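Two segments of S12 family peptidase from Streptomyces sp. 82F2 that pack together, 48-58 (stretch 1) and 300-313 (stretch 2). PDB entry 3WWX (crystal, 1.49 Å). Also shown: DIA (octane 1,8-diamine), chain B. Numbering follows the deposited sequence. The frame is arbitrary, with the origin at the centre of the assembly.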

# COMPACT_ATOMS: atom_id res chain seq x y z
N ARG A 48 -7.03 -14.58 1.46
CA ARG A 48 -7.21 -13.14 1.46
C ARG A 48 -6.43 -12.57 2.63
O ARG A 48 -6.32 -13.20 3.69
CB ARG A 48 -8.71 -12.81 1.55
CG ARG A 48 -9.48 -13.36 0.34
CD ARG A 48 -10.99 -13.11 0.31
NE ARG A 48 -11.55 -13.79 -0.86
CZ ARG A 48 -12.82 -13.73 -1.26
NH1 ARG A 48 -13.70 -13.01 -0.63
NH2 ARG A 48 -13.19 -14.41 -2.34
N TYR A 49 -5.91 -11.37 2.45
CA TYR A 49 -5.03 -10.76 3.44
C TYR A 49 -5.14 -9.25 3.38
O TYR A 49 -5.57 -8.66 2.38
CB TYR A 49 -3.58 -11.23 3.23
CG TYR A 49 -3.08 -11.23 1.79
CD1 TYR A 49 -3.21 -12.35 1.00
CD2 TYR A 49 -2.48 -10.12 1.24
CE1 TYR A 49 -2.74 -12.38 -0.30
CE2 TYR A 49 -2.02 -10.13 -0.08
CZ TYR A 49 -2.14 -11.27 -0.83
OH TYR A 49 -1.65 -11.30 -2.14
N ARG A 50 -4.75 -8.63 4.48
CA ARG A 50 -4.67 -7.19 4.59
C ARG A 50 -3.50 -6.71 3.76
O ARG A 50 -2.34 -7.02 4.07
CB ARG A 50 -4.47 -6.81 6.06
CG ARG A 50 -5.62 -7.28 6.96
CD ARG A 50 -5.52 -6.62 8.34
NE ARG A 50 -6.49 -7.21 9.27
CZ ARG A 50 -7.79 -6.93 9.27
NH1 ARG A 50 -8.29 -6.03 8.46
NH2 ARG A 50 -8.60 -7.56 10.11
N VAL A 51 -3.77 -5.97 2.69
CA VAL A 51 -2.70 -5.57 1.75
C VAL A 51 -1.91 -4.36 2.23
O VAL A 51 -0.95 -3.94 1.58
CB VAL A 51 -3.25 -5.33 0.34
CG1 VAL A 51 -4.08 -6.51 -0.11
CG2 VAL A 51 -4.07 -4.05 0.26
N GLY A 52 -2.30 -3.81 3.37
CA GLY A 52 -1.60 -2.64 3.89
C GLY A 52 -1.43 -1.54 2.86
O GLY A 52 -2.36 -1.20 2.14
N SER A 53 -0.20 -1.02 2.80
CA SER A 53 0.20 0.13 2.00
C SER A 53 -0.11 0.04 0.51
O SER A 53 -0.13 1.06 -0.20
CB SER A 53 1.72 0.28 2.20
OG SER A 53 2.11 -0.15 3.51
N ILE A 54 -0.32 -1.17 -0.01
CA ILE A 54 -0.78 -1.33 -1.38
C ILE A 54 -2.07 -0.53 -1.65
O ILE A 54 -2.33 -0.09 -2.77
CB ILE A 54 -0.92 -2.82 -1.69
CG1 ILE A 54 0.46 -3.42 -1.97
CG2 ILE A 54 -1.87 -3.09 -2.86
CD1 ILE A 54 0.49 -4.93 -1.89
N THR A 55 -2.85 -0.31 -0.59
CA THR A 55 -4.04 0.53 -0.69
C THR A 55 -3.73 1.87 -1.33
O THR A 55 -4.55 2.44 -2.06
CB THR A 55 -4.62 0.78 0.71
OG1 THR A 55 -4.96 -0.47 1.34
CG2 THR A 55 -5.86 1.66 0.67
N LYS A 56 -2.54 2.39 -1.06
CA LYS A 56 -2.14 3.69 -1.60
C LYS A 56 -2.27 3.75 -3.12
O LYS A 56 -2.58 4.81 -3.66
CB LYS A 56 -0.72 4.02 -1.20
CG LYS A 56 -0.55 4.33 0.27
CD LYS A 56 0.84 4.87 0.58
CE LYS A 56 0.99 5.27 2.04
NZ LYS A 56 0.93 4.12 2.96
N THR A 57 -1.99 2.66 -3.83
CA THR A 57 -2.10 2.71 -5.28
C THR A 57 -3.55 2.92 -5.71
O THR A 57 -3.82 3.64 -6.68
CB THR A 57 -1.55 1.44 -5.92
OG1 THR A 57 -0.26 1.15 -5.37
CG2 THR A 57 -1.44 1.62 -7.42
N PHE A 58 -4.48 2.31 -4.98
CA PHE A 58 -5.90 2.51 -5.25
C PHE A 58 -6.29 3.97 -5.01
O PHE A 58 -6.96 4.60 -5.83
CB PHE A 58 -6.76 1.58 -4.40
CG PHE A 58 -6.63 0.13 -4.77
CD1 PHE A 58 -5.61 -0.65 -4.24
CD2 PHE A 58 -7.53 -0.48 -5.63
CE1 PHE A 58 -5.48 -2.00 -4.56
CE2 PHE A 58 -7.39 -1.83 -5.96
CZ PHE A 58 -6.38 -2.59 -5.42
N GLY A 300 4.99 -1.34 -8.78
CA GLY A 300 4.06 -1.91 -7.82
C GLY A 300 4.17 -1.22 -6.48
O GLY A 300 4.45 -0.03 -6.41
N HIS A 301 3.97 -1.97 -5.40
CA HIS A 301 4.02 -1.38 -4.07
C HIS A 301 4.11 -2.52 -3.08
O HIS A 301 3.58 -3.60 -3.32
CB HIS A 301 2.75 -0.55 -3.82
CG HIS A 301 2.95 0.64 -2.91
ND1 HIS A 301 3.02 0.54 -1.54
CD2 HIS A 301 3.03 1.96 -3.20
CE1 HIS A 301 3.17 1.76 -1.03
NE2 HIS A 301 3.19 2.63 -2.01
N GLY A 302 4.78 -2.26 -1.96
CA GLY A 302 4.76 -3.22 -0.86
C GLY A 302 3.66 -2.85 0.11
O GLY A 302 3.17 -1.73 0.10
N GLY A 303 3.28 -3.81 0.94
CA GLY A 303 2.31 -3.56 1.99
C GLY A 303 2.79 -4.09 3.31
O GLY A 303 3.33 -5.18 3.40
N GLY A 304 2.59 -3.29 4.35
CA GLY A 304 2.83 -3.72 5.71
C GLY A 304 1.71 -3.23 6.62
O GLY A 304 1.32 -2.06 6.62
N ILE A 305 1.15 -4.16 7.38
CA ILE A 305 0.22 -3.87 8.44
C ILE A 305 0.33 -5.10 9.37
O ILE A 305 1.02 -6.07 9.05
CB ILE A 305 -1.20 -3.60 7.87
CG1 ILE A 305 -2.16 -3.07 8.94
CG2 ILE A 305 -1.75 -4.85 7.22
CD1 ILE A 305 -3.37 -2.36 8.34
N HIS A 306 -0.31 -5.07 10.53
CA HIS A 306 -0.11 -6.12 11.54
C HIS A 306 -0.26 -7.53 10.97
O HIS A 306 -1.29 -7.89 10.43
CB HIS A 306 -1.11 -5.97 12.67
CG HIS A 306 -1.04 -4.64 13.34
ND1 HIS A 306 -1.28 -3.45 12.68
CD2 HIS A 306 -0.80 -4.32 14.63
CE1 HIS A 306 -1.15 -2.46 13.53
NE2 HIS A 306 -0.88 -2.96 14.73
N GLY A 307 0.79 -8.33 11.10
CA GLY A 307 0.77 -9.71 10.68
C GLY A 307 0.68 -9.94 9.19
O GLY A 307 0.29 -11.04 8.78
N SER A 308 1.03 -8.94 8.40
CA SER A 308 0.79 -9.03 6.97
C SER A 308 1.80 -8.22 6.17
O SER A 308 1.77 -6.99 6.16
CB SER A 308 -0.62 -8.57 6.64
OG SER A 308 -0.88 -8.88 5.27
N SER A 309 2.70 -8.94 5.50
CA SER A 309 3.70 -8.33 4.61
C SER A 309 3.33 -8.75 3.20
O SER A 309 3.39 -9.93 2.87
CB SER A 309 5.10 -8.81 4.95
OG SER A 309 6.06 -8.16 4.14
N SER A 310 2.92 -7.77 2.38
CA SER A 310 2.37 -8.04 1.06
C SER A 310 3.28 -7.47 -0.01
O SER A 310 4.02 -6.51 0.21
CB SER A 310 0.99 -7.40 0.91
OG SER A 310 0.10 -7.93 1.88
N LEU A 311 3.22 -8.11 -1.18
CA LEU A 311 3.97 -7.64 -2.33
C LEU A 311 3.07 -7.72 -3.56
O LEU A 311 2.17 -8.55 -3.66
CB LEU A 311 5.28 -8.44 -2.51
CG LEU A 311 5.10 -9.92 -2.75
CD1 LEU A 311 5.11 -10.22 -4.25
CD2 LEU A 311 6.20 -10.72 -2.04
N ALA A 312 3.32 -6.81 -4.50
CA ALA A 312 2.57 -6.76 -5.77
C ALA A 312 3.43 -6.01 -6.76
O ALA A 312 3.84 -4.88 -6.51
CB ALA A 312 1.25 -6.04 -5.59
N GLN A 313 3.72 -6.66 -7.88
CA GLN A 313 4.64 -6.09 -8.87
C GLN A 313 4.23 -6.50 -10.27
O GLN A 313 3.72 -7.59 -10.47
CB GLN A 313 6.06 -6.60 -8.62
CG GLN A 313 6.67 -6.15 -7.27
CD GLN A 313 6.93 -4.66 -7.17
OE1 GLN A 313 7.11 -3.96 -8.17
NE2 GLN A 313 7.00 -4.16 -5.94
N1 DIA B . 4.36 -3.99 15.53
C1 DIA B . 2.97 -4.04 15.21
C2 DIA B . 2.60 -4.42 13.79
C3 DIA B . 3.56 -3.97 12.74
C4 DIA B . 3.05 -2.99 11.71
C5 DIA B . 3.18 -3.51 10.30
C6 DIA B . 4.54 -4.04 9.95
C7 DIA B . 4.55 -4.70 8.61
C8 DIA B . 5.98 -5.00 8.24
N8 DIA B . 5.98 -6.02 7.26
O HOH W 1 -4.09 -8.65 10.54
O HOH W 2 0.32 -6.03 3.90

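Residues 300–305 and 308–313 form a β-hairpin closed by a type II turn from I305 to S308, with paired backbone hydrogen bonds such as G303 N to S310 O (2.9 Å) and S310 N to G303 O (2.8 Å). Stretch 1 packs against it as a short strand and a bend that leads into a helix, coming closest where the CA atoms of S53 and G303 lie 4.3 Å apart. Glycine makes this approach possible. G303 CA donates a CA-H···O contact to V51 O (3.3 Å), and a CB there would fall 1.9 Å from that oxygen. G52 combines a positive phi with a position where a CB would lie 2.8 Å from G304 N.

Small hydroxyls serve the backbone at close quarters. S308 OG donates to R50 O (2.7 Å), while S53 OG accepts from G304 N (3.3 Å, 163°). Water 2 extends the first link, donating to R50 O and S308 O and accepting from S310 OG.

I54 supplies an apolar contact: its CB points sideways, but its chain reaches the hairpin, placing CD1 3.9 Å from A312 CB, methyl against methyl. The aliphatic start of R50 offers carbon too, CB lying 3.5 Å from I305 CG2. The flat H301 ring can turn one face to S53 O while its ND1 donates to G302 O (2.8 Å), which helps fix the ring.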